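Local coordinates for protein myosin-I heavy chain (Dictyostelium discoideum, PDB 5EJR) that is an actin-based ATPase motor involved in early phagocytosis and adhesion, represented here by its C-terminal MyTH4-FERM tail module, at residues Q186-G191 with I226-T231; P192-I197 with R280-E285; I197-S202 with D208-K213; D272-V277 with F290-R295. All blocks are in the same frame, centred on the assembly; numbering follows the deposited sequence. Where two conformers were deposited one is given.

Contact 1: residues Q186-G191 with I226-T231; sequences QQRKMG and INTYTT
Two successive bends in the Arg188 chain, at chi2 (-82°) and chi3 (-56°), fold the guanidinium back toward the carbonyl of Thr228, while Tyr229, with CG anti to its own carbonyl carbon, lays its ring against the backbone of Gln186 and the aliphatic part of Arg188. NH1 of Arg188 reaches Thr228 O at 3.2 Å, but the N-H...O angle of 134° makes this a weak hydrogen bond. CD of the same arginine also lies 3.5 Å from Thr228 O. The Tyr229 ring receives Gln186 O obliquely, 3.0 Å from CD1, and Arg188 CG 4.0 Å from CE1. CG2 of Thr228 sits over the ring's centre, 3.7 Å above the plane. This is a loop-to-loop joint between the MyTH4 domain and the ubiquitin-like F1 lobe of FERM: Gln186-Gly191 precede helix 194-205, and Ile226-Thr231 link strand 221-225 to helix 232-243. A type I turn from Asn227 to Thr230, closed by Thr230 N to Asn227 O at 3.1 Å, presents Thr228 and Tyr229. The stronger partners of the arginine are salt bridges to Glu196 and Asp276. An alanine in place of Arg188 is likely to strip both acidic residues of this cationic mate and uncover part of the tyrosine ring. At the far end of that ring, Tyr229 OH bonds to Ile136 O.

Contact 2: residues P192-I197 with R280-E285; sequences PSATEI and RWEQSE
The carboxylate of Glu282 meets the start of helix 194-205 at Ala194, whose backbone N donates to OE2 at 3.0 Å with a nearly straight N-H...O angle of 164°. The donor arrives from above the carboxylate plane, 48° out of it. OE2 also lies 3.3 Å from Ala194 CB, and OE1 rests 3.3 Å from Ser193 CA, so the group sits against backbone and methyl alike; Ser193 CB completes the contact at 3.8 Å from Glu282 CD. One step out, a water accepts from Thr195 N at 3.2 Å and donates to Glu282 OE2 at 3.1 Å, tying a second amide of the first helical turn to the same oxygen. Ser193 is the N-cap: its OG takes Glu196 N at 3.1 Å and 165°, leaving the Ala194 and Thr195 amides to be met by Glu282 and the water. The glutamate reaches over with its chain extended beyond CG from the last turn of helix 274-283, in the F1 lobe of FERM. Further out, Gln91 and Ser87 of MyTH4 helix 86-99 bond to OE1, and Gln91 also bonds to Pro192 O. A carboxylate placed at a helix N-terminus, among several hydrogen-bonding partners, would be expected to favour its ionised form, and here it brings the two domains together through polar bonds more than through buried apolar surface.

Contact 3: residues I197-S202 with D208-K213; sequences IQSFRS and DISTCK. With EDO (1,2-ethanediol), chain C.
Ser199 lays its CB against the hydroxyl of Ser210, CB to OG 3.3 Å, the nearest approach of those two side chains. Three residues on, Ser202 meets Asp208, but through its backbone: Ser202 O and Asp208 OD1 stand 3.0 Å apart, two acceptors with no hydrogen bond between them. A water held by all four residues lies beside this pair. It donates to Ser199 O and to Asp208 OD1, the latter at 3.1 Å. In turn it accepts from Ser202 OG at 2.9 Å and, weakly, from Ser210 OG, so that both its donor and its acceptor capacity are used. The carboxylate of Asp208 comes within range because CG lies between the backbone N and the carbonyl carbon (chi1 45°), bringing OD1 toward the helix although the CB does not point there. The contact closes the connection between helix 194-205 and strand 211-215, where the chain passes from MyTH4 into the ubiquitin-like F1 lobe of FERM. Replacing Asp208 with an alanine would probably leave the water without one of its two acceptors and less firmly fixed between the helix and the chain leading into strand 211-215. OD2 has a weak bond of its own to Asn206, and Ser199 packs on Tyr275 as well. Farther along the strand a 1,2-ethanediol, probably from the crystallisation liquor, donates from O1 to Lys213 O at 2.7 Å and brings its O2 to 3.3 Å from Cys212 SG.

Contact 4: residues D272-V277 with F290-R295; sequences DMIYDV and FYFQVR. With EDO (1,2-ethanediol), chain C.
Where helix 274-283 passes strand 290-296, Ile274 and Phe292 are the closest pair of CA atoms across the contact, 10.0 Å apart, a separation spanned by side chains. The far end of the Phe292 ring points at the first helical turn and is met by two residues one turn apart. Ile274, its CG1 anti to the backbone N (chi1 178°), stretches CD1 to 3.7 Å from Phe292 CE2, approaching the ring obliquely. Val277 brings CG1 to 3.8 Å from Phe292 CE1, at the ring's edge and near its plane. In the F1 lobe, a beta-grasp fold, this is the helix-on-sheet interior: Phe292 also touches Cys212 and Ile214 of strand 211-215, Ile255 of strand 253-259, and the ring of Trp281. At its other end Phe292 N donates to O1 of a 1,2-ethanediol at 3.1 Å and 161°, and the diol's C1 lies 3.5 Å from Phe292 CD2. The same oxygen thereby joins the backbones of strands 211-215 and 290-296. Between helix and strand themselves no hydrogen bond forms; dispersion and the exclusion of water from buried apolar carbons probably carry the contact, and its selectivity would rest on the fit of the ring against two branched side chains.

Contacts 1, 2 and 3 join MyTH4 to the F1 lobe of FERM, whereas contact 4 lies inside F1, and all four centres fall within about 12 to 15 Å of one another. Arg188 NH2 to Glu196 OE1, 2.7 Å, ties the loop contact 1 to the helix-end contact 2. Contact 1 reaches contact 4 through Asp276, whose OD2 is 2.8 Å from Lys189 N. Helix 274-283 serves both contact 2 and contact 4, where Trp281 CZ2 comes 3.5 Å from Phe292 CE1. Contacts 3 and 4 meet at Cys212 SG, 3.6 Å from Ile274 CD1, and share one 1,2-ethanediol.

Contact 1: residues Q186-G191 with I226-T231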
# COMPACT_ATOMS: atom_id res chain seq x y z
N GLN A 186 8.25 -10.15 -5.87
CA GLN A 186 7.27 -10.72 -4.96
C GLN A 186 7.71 -10.68 -3.49
O GLN A 186 6.90 -10.98 -2.62
CB GLN A 186 6.84 -12.13 -5.38
CG GLN A 186 5.75 -12.10 -6.45
CD GLN A 186 5.29 -13.46 -6.91
OE1 GLN A 186 6.06 -14.42 -7.01
NE2 GLN A 186 4.02 -13.55 -7.27
N GLN A 187 8.95 -10.27 -3.21
CA GLN A 187 9.45 -10.21 -1.84
C GLN A 187 8.77 -9.11 -1.03
O GLN A 187 8.93 -7.94 -1.35
CB GLN A 187 10.98 -10.10 -1.80
CG GLN A 187 11.68 -11.40 -2.24
CD GLN A 187 13.18 -11.30 -2.37
OE1 GLN A 187 13.79 -10.24 -2.22
NE2 GLN A 187 13.81 -12.43 -2.68
N ARG A 188 7.95 -9.51 -0.02
CA ARG A 188 7.19 -8.62 0.87
C ARG A 188 8.14 -7.74 1.70
O ARG A 188 9.21 -8.20 2.07
CB ARG A 188 6.27 -9.43 1.80
CG ARG A 188 5.02 -10.01 1.12
CD ARG A 188 3.86 -9.02 0.98
NE ARG A 188 3.46 -8.44 2.26
CZ ARG A 188 2.57 -8.98 3.09
NH1 ARG A 188 1.94 -10.10 2.76
NH2 ARG A 188 2.31 -8.39 4.25
N LYS A 189 7.73 -6.48 1.97
CA LYS A 189 8.56 -5.49 2.69
C LYS A 189 8.09 -5.25 4.11
O LYS A 189 8.79 -4.60 4.88
CB LYS A 189 8.57 -4.14 1.92
CG LYS A 189 8.95 -4.21 0.45
CD LYS A 189 10.45 -4.29 0.24
CE LYS A 189 10.84 -4.40 -1.22
NZ LYS A 189 10.66 -5.77 -1.76
N MET A 190 6.86 -5.65 4.42
CA MET A 190 6.27 -5.43 5.73
C MET A 190 5.73 -6.73 6.29
O MET A 190 5.45 -7.68 5.54
CB MET A 190 5.09 -4.43 5.66
CG MET A 190 5.47 -3.04 5.20
SD MET A 190 6.42 -2.11 6.42
CE MET A 190 5.12 -1.51 7.48
N GLY A 191 5.56 -6.73 7.62
CA GLY A 191 4.91 -7.80 8.36
C GLY A 191 3.41 -7.63 8.17
O GLY A 191 2.98 -6.69 7.49
N ILE A 226 -7.88 -10.77 -2.92
CA ILE A 226 -6.55 -10.41 -2.41
C ILE A 226 -5.78 -11.64 -1.91
O ILE A 226 -6.32 -12.45 -1.17
CB ILE A 226 -6.71 -9.29 -1.32
CG1 ILE A 226 -5.40 -8.63 -0.91
CG2 ILE A 226 -7.46 -9.75 -0.08
CD1 ILE A 226 -5.62 -7.42 0.08
N ASN A 227 -4.54 -11.79 -2.36
CA ASN A 227 -3.65 -12.87 -1.94
C ASN A 227 -2.44 -12.18 -1.30
O ASN A 227 -2.28 -10.97 -1.45
CB ASN A 227 -3.19 -13.73 -3.12
CG ASN A 227 -4.25 -14.02 -4.17
OD1 ASN A 227 -5.43 -14.24 -3.87
ND2 ASN A 227 -3.83 -14.04 -5.43
N THR A 228 -1.57 -12.96 -0.61
CA THR A 228 -0.34 -12.52 0.07
C THR A 228 0.51 -11.57 -0.78
O THR A 228 0.98 -10.56 -0.27
CB THR A 228 0.49 -13.76 0.47
OG1 THR A 228 -0.33 -14.62 1.24
CG2 THR A 228 1.74 -13.40 1.26
N TYR A 229 0.69 -11.91 -2.06
CA TYR A 229 1.56 -11.20 -2.96
C TYR A 229 0.84 -10.32 -3.99
O TYR A 229 1.47 -9.89 -4.95
CB TYR A 229 2.49 -12.21 -3.65
CG TYR A 229 3.28 -13.06 -2.67
CD1 TYR A 229 4.38 -12.54 -1.99
CD2 TYR A 229 2.91 -14.38 -2.40
CE1 TYR A 229 5.12 -13.32 -1.11
CE2 TYR A 229 3.63 -15.16 -1.49
CZ TYR A 229 4.74 -14.63 -0.85
OH TYR A 229 5.45 -15.37 0.05
N THR A 230 -0.44 -10.01 -3.77
CA THR A 230 -1.16 -9.17 -4.75
C THR A 230 -0.58 -7.75 -4.82
O THR A 230 -0.42 -7.09 -3.79
CB THR A 230 -2.67 -9.19 -4.48
OG1 THR A 230 -3.13 -10.54 -4.54
CG2 THR A 230 -3.47 -8.34 -5.50
N THR A 231 -0.28 -7.30 -6.04
CA THR A 231 0.19 -5.93 -6.24
C THR A 231 -1.00 -4.98 -6.43
O THR A 231 -2.11 -5.39 -6.78
CB THR A 231 1.11 -5.82 -7.46
OG1 THR A 231 0.36 -6.14 -8.63
CG2 THR A 231 2.38 -6.65 -7.33

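Contact 2: residues P192-I197 with R280-E285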
# COMPACT_ATOMS: atom_id res chain seq x y z
N PRO A 192 2.55 -8.50 8.74
CA PRO A 192 1.11 -8.37 8.47
C PRO A 192 0.35 -7.35 9.29
O PRO A 192 0.63 -7.16 10.47
CB PRO A 192 0.59 -9.78 8.72
CG PRO A 192 1.50 -10.30 9.81
CD PRO A 192 2.85 -9.70 9.57
N SER A 193 -0.68 -6.73 8.66
CA SER A 193 -1.60 -5.79 9.30
C SER A 193 -2.61 -6.64 10.06
O SER A 193 -2.70 -7.83 9.80
CB SER A 193 -2.34 -4.97 8.24
OG SER A 193 -3.04 -5.81 7.33
N ALA A 194 -3.42 -6.03 10.94
CA ALA A 194 -4.49 -6.74 11.66
C ALA A 194 -5.51 -7.30 10.66
O ALA A 194 -6.08 -8.36 10.90
CB ALA A 194 -5.17 -5.81 12.65
N THR A 195 -5.66 -6.63 9.48
CA THR A 195 -6.51 -7.05 8.36
C THR A 195 -5.99 -8.35 7.75
O THR A 195 -6.77 -9.30 7.57
CB THR A 195 -6.61 -5.92 7.30
OG1 THR A 195 -7.28 -4.82 7.90
CG2 THR A 195 -7.36 -6.35 6.03
N GLU A 196 -4.68 -8.39 7.41
CA GLU A 196 -4.04 -9.57 6.82
C GLU A 196 -4.10 -10.74 7.80
O GLU A 196 -4.19 -11.88 7.37
CB GLU A 196 -2.58 -9.30 6.49
CG GLU A 196 -1.96 -10.41 5.64
CD GLU A 196 -0.55 -10.17 5.16
OE1 GLU A 196 -0.05 -9.04 5.35
OE2 GLU A 196 0.05 -11.11 4.58
N ILE A 197 -4.01 -10.44 9.10
CA ILE A 197 -4.02 -11.45 10.15
C ILE A 197 -5.38 -12.14 10.19
O ILE A 197 -5.44 -13.36 10.05
CB ILE A 197 -3.55 -10.86 11.52
CG1 ILE A 197 -2.01 -10.63 11.50
CG2 ILE A 197 -3.92 -11.79 12.69
CD1 ILE A 197 -1.45 -9.58 12.54
N ARG A 280 1.67 -0.38 6.47
CA ARG A 280 2.11 1.03 6.51
C ARG A 280 1.04 1.96 7.05
O ARG A 280 1.37 2.90 7.77
CB ARG A 280 2.61 1.49 5.14
CG ARG A 280 4.06 1.08 4.91
CD ARG A 280 4.45 1.07 3.44
NE ARG A 280 5.71 0.36 3.25
CZ ARG A 280 6.10 -0.20 2.11
NH1 ARG A 280 5.33 -0.16 1.03
NH2 ARG A 280 7.27 -0.82 2.04
N TRP A 281 -0.25 1.69 6.76
CA TRP A 281 -1.37 2.50 7.25
C TRP A 281 -1.52 2.34 8.76
O TRP A 281 -1.90 3.29 9.43
CB TRP A 281 -2.66 2.10 6.56
CG TRP A 281 -2.83 2.55 5.13
CD1 TRP A 281 -1.97 3.29 4.38
CD2 TRP A 281 -3.96 2.27 4.29
NE1 TRP A 281 -2.50 3.51 3.13
CE2 TRP A 281 -3.72 2.88 3.04
CE3 TRP A 281 -5.18 1.59 4.49
CZ2 TRP A 281 -4.64 2.84 2.00
CZ3 TRP A 281 -6.09 1.54 3.44
CH2 TRP A 281 -5.81 2.16 2.22
N GLU A 282 -1.24 1.12 9.28
CA GLU A 282 -1.29 0.83 10.71
C GLU A 282 -0.19 1.58 11.45
O GLU A 282 -0.39 2.01 12.58
CB GLU A 282 -1.11 -0.67 10.97
CG GLU A 282 -2.30 -1.52 10.56
CD GLU A 282 -2.38 -2.80 11.35
OE1 GLU A 282 -1.33 -3.44 11.57
OE2 GLU A 282 -3.50 -3.16 11.78
N GLN A 283 0.98 1.71 10.80
CA GLN A 283 2.19 2.38 11.30
C GLN A 283 2.08 3.91 11.26
O GLN A 283 2.87 4.58 11.92
CB GLN A 283 3.41 1.92 10.49
CG GLN A 283 3.68 0.42 10.54
CD GLN A 283 5.02 0.10 11.13
OE1 GLN A 283 6.07 0.28 10.49
NE2 GLN A 283 5.03 -0.36 12.38
N SER A 284 1.14 4.45 10.46
CA SER A 284 0.91 5.89 10.31
C SER A 284 0.40 6.53 11.59
O SER A 284 -0.52 6.00 12.23
CB SER A 284 -0.06 6.16 9.17
OG SER A 284 -0.40 7.53 9.06
N GLU A 285 0.98 7.68 11.94
CA GLU A 285 0.59 8.46 13.12
C GLU A 285 -0.52 9.46 12.78
O GLU A 285 -1.01 10.18 13.66
CB GLU A 285 1.82 9.14 13.75
CG GLU A 285 1.74 9.34 15.25
CD GLU A 285 1.72 8.07 16.09
OE1 GLU A 285 0.62 7.62 16.48
OE2 GLU A 285 2.82 7.52 16.34
O HOH W 1 -5.21 -3.46 9.23

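Contact 3: residues I197-S202 with D208-K213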
# COMPACT_ATOMS: atom_id res chain seq x y z
N ILE A 197 -4.01 -10.44 9.10
CA ILE A 197 -4.02 -11.45 10.15
C ILE A 197 -5.38 -12.14 10.19
O ILE A 197 -5.44 -13.36 10.05
CB ILE A 197 -3.55 -10.86 11.52
CG1 ILE A 197 -2.01 -10.63 11.50
CG2 ILE A 197 -3.92 -11.79 12.69
CD1 ILE A 197 -1.45 -9.58 12.54
N GLN A 198 -6.46 -11.34 10.28
CA GLN A 198 -7.83 -11.83 10.31
C GLN A 198 -8.21 -12.59 9.05
O GLN A 198 -8.80 -13.67 9.14
CB GLN A 198 -8.82 -10.69 10.60
CG GLN A 198 -10.23 -11.16 10.99
CD GLN A 198 -10.21 -12.25 12.05
OE1 GLN A 198 -9.90 -12.01 13.22
NE2 GLN A 198 -10.51 -13.47 11.64
N SER A 199 -7.84 -12.06 7.89
CA SER A 199 -8.11 -12.72 6.61
C SER A 199 -7.47 -14.10 6.56
O SER A 199 -8.16 -15.07 6.25
CB SER A 199 -7.71 -11.83 5.44
OG SER A 199 -8.62 -10.74 5.39
N PHE A 200 -6.20 -14.21 7.00
CA PHE A 200 -5.47 -15.47 7.05
C PHE A 200 -6.19 -16.51 7.96
O PHE A 200 -6.33 -17.67 7.59
CB PHE A 200 -4.02 -15.23 7.53
CG PHE A 200 -3.28 -16.49 7.90
CD1 PHE A 200 -2.89 -17.40 6.93
CD2 PHE A 200 -2.94 -16.75 9.22
CE1 PHE A 200 -2.20 -18.56 7.27
CE2 PHE A 200 -2.26 -17.91 9.56
CZ PHE A 200 -1.88 -18.80 8.59
N ARG A 201 -6.62 -16.06 9.14
CA ARG A 201 -7.31 -16.83 10.15
C ARG A 201 -8.65 -17.36 9.65
O ARG A 201 -8.86 -18.58 9.70
CB ARG A 201 -7.48 -16.00 11.43
CG ARG A 201 -6.23 -16.05 12.27
CD ARG A 201 -6.25 -15.04 13.40
NE ARG A 201 -4.96 -15.06 14.08
CZ ARG A 201 -4.64 -14.30 15.11
NH1 ARG A 201 -5.50 -13.39 15.57
NH2 ARG A 201 -3.44 -14.40 15.67
N SER A 202 -9.53 -16.47 9.13
CA SER A 202 -10.83 -16.89 8.62
C SER A 202 -10.72 -17.75 7.33
O SER A 202 -11.58 -18.60 7.12
CB SER A 202 -11.79 -15.71 8.47
OG SER A 202 -11.28 -14.70 7.62
N ASP A 208 -13.16 -19.31 3.23
CA ASP A 208 -13.66 -18.17 2.45
C ASP A 208 -12.54 -17.34 1.81
O ASP A 208 -11.45 -17.21 2.38
CB ASP A 208 -14.59 -17.28 3.30
CG ASP A 208 -14.10 -16.96 4.70
OD1 ASP A 208 -12.87 -17.02 4.93
OD2 ASP A 208 -14.95 -16.64 5.56
N ILE A 209 -12.83 -16.76 0.62
CA ILE A 209 -11.88 -15.95 -0.15
C ILE A 209 -11.67 -14.57 0.46
O ILE A 209 -12.63 -13.84 0.70
CB ILE A 209 -12.25 -15.88 -1.67
CG1 ILE A 209 -11.30 -14.97 -2.48
CG2 ILE A 209 -13.73 -15.50 -1.90
CD1 ILE A 209 -9.97 -15.61 -2.98
N SER A 210 -10.39 -14.20 0.68
CA SER A 210 -10.01 -12.90 1.20
C SER A 210 -10.28 -11.80 0.14
O SER A 210 -9.96 -11.98 -1.03
CB SER A 210 -8.55 -12.90 1.61
OG SER A 210 -8.35 -13.71 2.76
N THR A 211 -10.89 -10.69 0.56
CA THR A 211 -11.19 -9.56 -0.33
C THR A 211 -10.77 -8.25 0.31
O THR A 211 -10.73 -8.15 1.54
CB THR A 211 -12.69 -9.47 -0.69
OG1 THR A 211 -13.45 -9.11 0.47
CG2 THR A 211 -13.25 -10.72 -1.39
N CYS A 212 -10.54 -7.22 -0.51
CA CYS A 212 -10.25 -5.86 -0.08
C CYS A 212 -11.31 -4.96 -0.69
O CYS A 212 -11.66 -5.12 -1.86
CB CYS A 212 -8.84 -5.43 -0.49
SG CYS A 212 -8.35 -3.81 0.17
N LYS A 213 -11.84 -4.02 0.11
CA LYS A 213 -12.86 -3.05 -0.27
C LYS A 213 -12.19 -1.88 -1.01
O LYS A 213 -11.25 -1.28 -0.47
CB LYS A 213 -13.56 -2.52 1.00
CG LYS A 213 -15.07 -2.55 0.97
CD LYS A 213 -15.66 -1.63 2.02
CE LYS A 213 -17.17 -1.64 2.05
NZ LYS A 213 -17.70 -0.82 3.17
C1 EDO C . -9.56 0.22 1.85
O1 EDO C . -10.68 0.79 1.17
C2 EDO C . -9.97 -0.90 2.84
O2 EDO C . -8.99 -1.94 2.77
O HOH W 2 -10.87 -14.63 4.75

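Contact 4: residues D272-V277 with F290-R295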
# COMPACT_ATOMS: atom_id res chain seq x y z
N ASP A 272 3.59 -1.64 -5.58
CA ASP A 272 3.57 -1.98 -4.17
C ASP A 272 2.67 -3.22 -3.96
O ASP A 272 1.74 -3.46 -4.74
CB ASP A 272 2.97 -0.83 -3.34
CG ASP A 272 3.84 0.38 -3.04
OD1 ASP A 272 5.00 0.43 -3.53
OD2 ASP A 272 3.35 1.30 -2.33
N MET A 273 2.94 -3.95 -2.86
CA MET A 273 2.15 -5.09 -2.40
C MET A 273 1.04 -4.48 -1.61
O MET A 273 1.33 -3.67 -0.72
CB MET A 273 2.98 -5.99 -1.45
CG MET A 273 4.14 -6.64 -2.12
SD MET A 273 3.66 -7.30 -3.72
CE MET A 273 4.56 -8.77 -3.70
N ILE A 274 -0.21 -4.83 -1.91
CA ILE A 274 -1.36 -4.26 -1.17
C ILE A 274 -1.25 -4.49 0.35
O ILE A 274 -1.50 -3.56 1.12
CB ILE A 274 -2.76 -4.68 -1.73
CG1 ILE A 274 -3.91 -4.09 -0.88
CG2 ILE A 274 -2.88 -6.20 -1.90
CD1 ILE A 274 -5.24 -4.01 -1.56
N TYR A 275 -0.78 -5.68 0.76
CA TYR A 275 -0.63 -5.97 2.19
C TYR A 275 0.48 -5.14 2.85
O TYR A 275 0.32 -4.77 4.01
CB TYR A 275 -0.47 -7.48 2.43
CG TYR A 275 -1.79 -8.23 2.47
CD1 TYR A 275 -2.85 -7.78 3.25
CD2 TYR A 275 -1.96 -9.41 1.76
CE1 TYR A 275 -4.06 -8.47 3.30
CE2 TYR A 275 -3.16 -10.12 1.81
CZ TYR A 275 -4.21 -9.65 2.59
OH TYR A 275 -5.40 -10.33 2.63
N ASP A 276 1.55 -4.77 2.09
CA ASP A 276 2.60 -3.89 2.62
C ASP A 276 2.04 -2.50 2.88
O ASP A 276 2.39 -1.87 3.87
CB ASP A 276 3.82 -3.83 1.70
CG ASP A 276 4.71 -5.07 1.70
OD1 ASP A 276 4.62 -5.86 2.67
OD2 ASP A 276 5.52 -5.23 0.76
N VAL A 277 1.11 -2.04 2.01
CA VAL A 277 0.43 -0.75 2.14
C VAL A 277 -0.46 -0.78 3.39
O VAL A 277 -0.46 0.18 4.15
CB VAL A 277 -0.39 -0.34 0.87
CG1 VAL A 277 -1.06 1.01 1.07
CG2 VAL A 277 0.46 -0.35 -0.39
N PHE A 290 -7.75 5.49 6.56
CA PHE A 290 -7.41 5.50 5.14
C PHE A 290 -8.27 4.50 4.39
O PHE A 290 -8.61 3.44 4.92
CB PHE A 290 -5.93 5.12 4.89
CG PHE A 290 -4.90 6.22 5.06
CD1 PHE A 290 -4.56 7.04 3.99
CD2 PHE A 290 -4.23 6.38 6.27
CE1 PHE A 290 -3.60 8.05 4.15
CE2 PHE A 290 -3.27 7.39 6.42
CZ PHE A 290 -2.97 8.22 5.36
N TYR A 291 -8.55 4.80 3.12
CA TYR A 291 -9.23 3.89 2.22
C TYR A 291 -8.66 4.03 0.82
O TYR A 291 -8.09 5.07 0.49
CB TYR A 291 -10.77 4.06 2.26
CG TYR A 291 -11.28 5.37 1.71
CD1 TYR A 291 -11.59 5.51 0.36
CD2 TYR A 291 -11.54 6.44 2.56
CE1 TYR A 291 -12.11 6.71 -0.14
CE2 TYR A 291 -12.06 7.64 2.07
CZ TYR A 291 -12.35 7.77 0.72
OH TYR A 291 -12.87 8.94 0.23
N PHE A 292 -8.78 2.97 0.02
CA PHE A 292 -8.33 2.94 -1.37
C PHE A 292 -9.44 3.44 -2.28
O PHE A 292 -10.60 3.03 -2.13
CB PHE A 292 -7.99 1.51 -1.79
CG PHE A 292 -6.77 0.92 -1.15
CD1 PHE A 292 -5.50 1.44 -1.39
CD2 PHE A 292 -6.87 -0.23 -0.37
CE1 PHE A 292 -4.37 0.86 -0.83
CE2 PHE A 292 -5.73 -0.80 0.22
CZ PHE A 292 -4.49 -0.26 -0.03
N GLN A 293 -9.09 4.32 -3.23
CA GLN A 293 -10.03 4.86 -4.20
C GLN A 293 -9.45 4.76 -5.63
O GLN A 293 -8.32 5.16 -5.86
CB GLN A 293 -10.41 6.30 -3.82
CG GLN A 293 -11.19 7.09 -4.87
CD GLN A 293 -11.22 8.57 -4.53
OE1 GLN A 293 -10.24 9.28 -4.69
NE2 GLN A 293 -12.36 9.10 -4.13
N VAL A 294 -10.22 4.18 -6.55
CA VAL A 294 -9.84 4.08 -7.95
C VAL A 294 -10.03 5.48 -8.54
O VAL A 294 -11.00 6.17 -8.24
CB VAL A 294 -10.62 2.98 -8.73
CG1 VAL A 294 -10.51 3.17 -10.25
CG2 VAL A 294 -10.11 1.60 -8.35
N ARG A 295 -9.04 5.92 -9.31
CA ARG A 295 -9.08 7.22 -9.95
C ARG A 295 -8.57 7.05 -11.36
O ARG A 295 -7.75 6.17 -11.62
CB ARG A 295 -8.17 8.22 -9.21
CG ARG A 295 -8.72 8.66 -7.85
CD ARG A 295 -7.95 9.87 -7.35
NE ARG A 295 -8.33 11.12 -8.02
CZ ARG A 295 -9.41 11.84 -7.74
NH1 ARG A 295 -10.30 11.39 -6.85
NH2 ARG A 295 -9.63 12.99 -8.36
C1 EDO C . -9.56 0.22 1.85
O1 EDO C . -10.68 0.79 1.17
C2 EDO C . -9.97 -0.90 2.84
O2 EDO C . -8.99 -1.94 2.77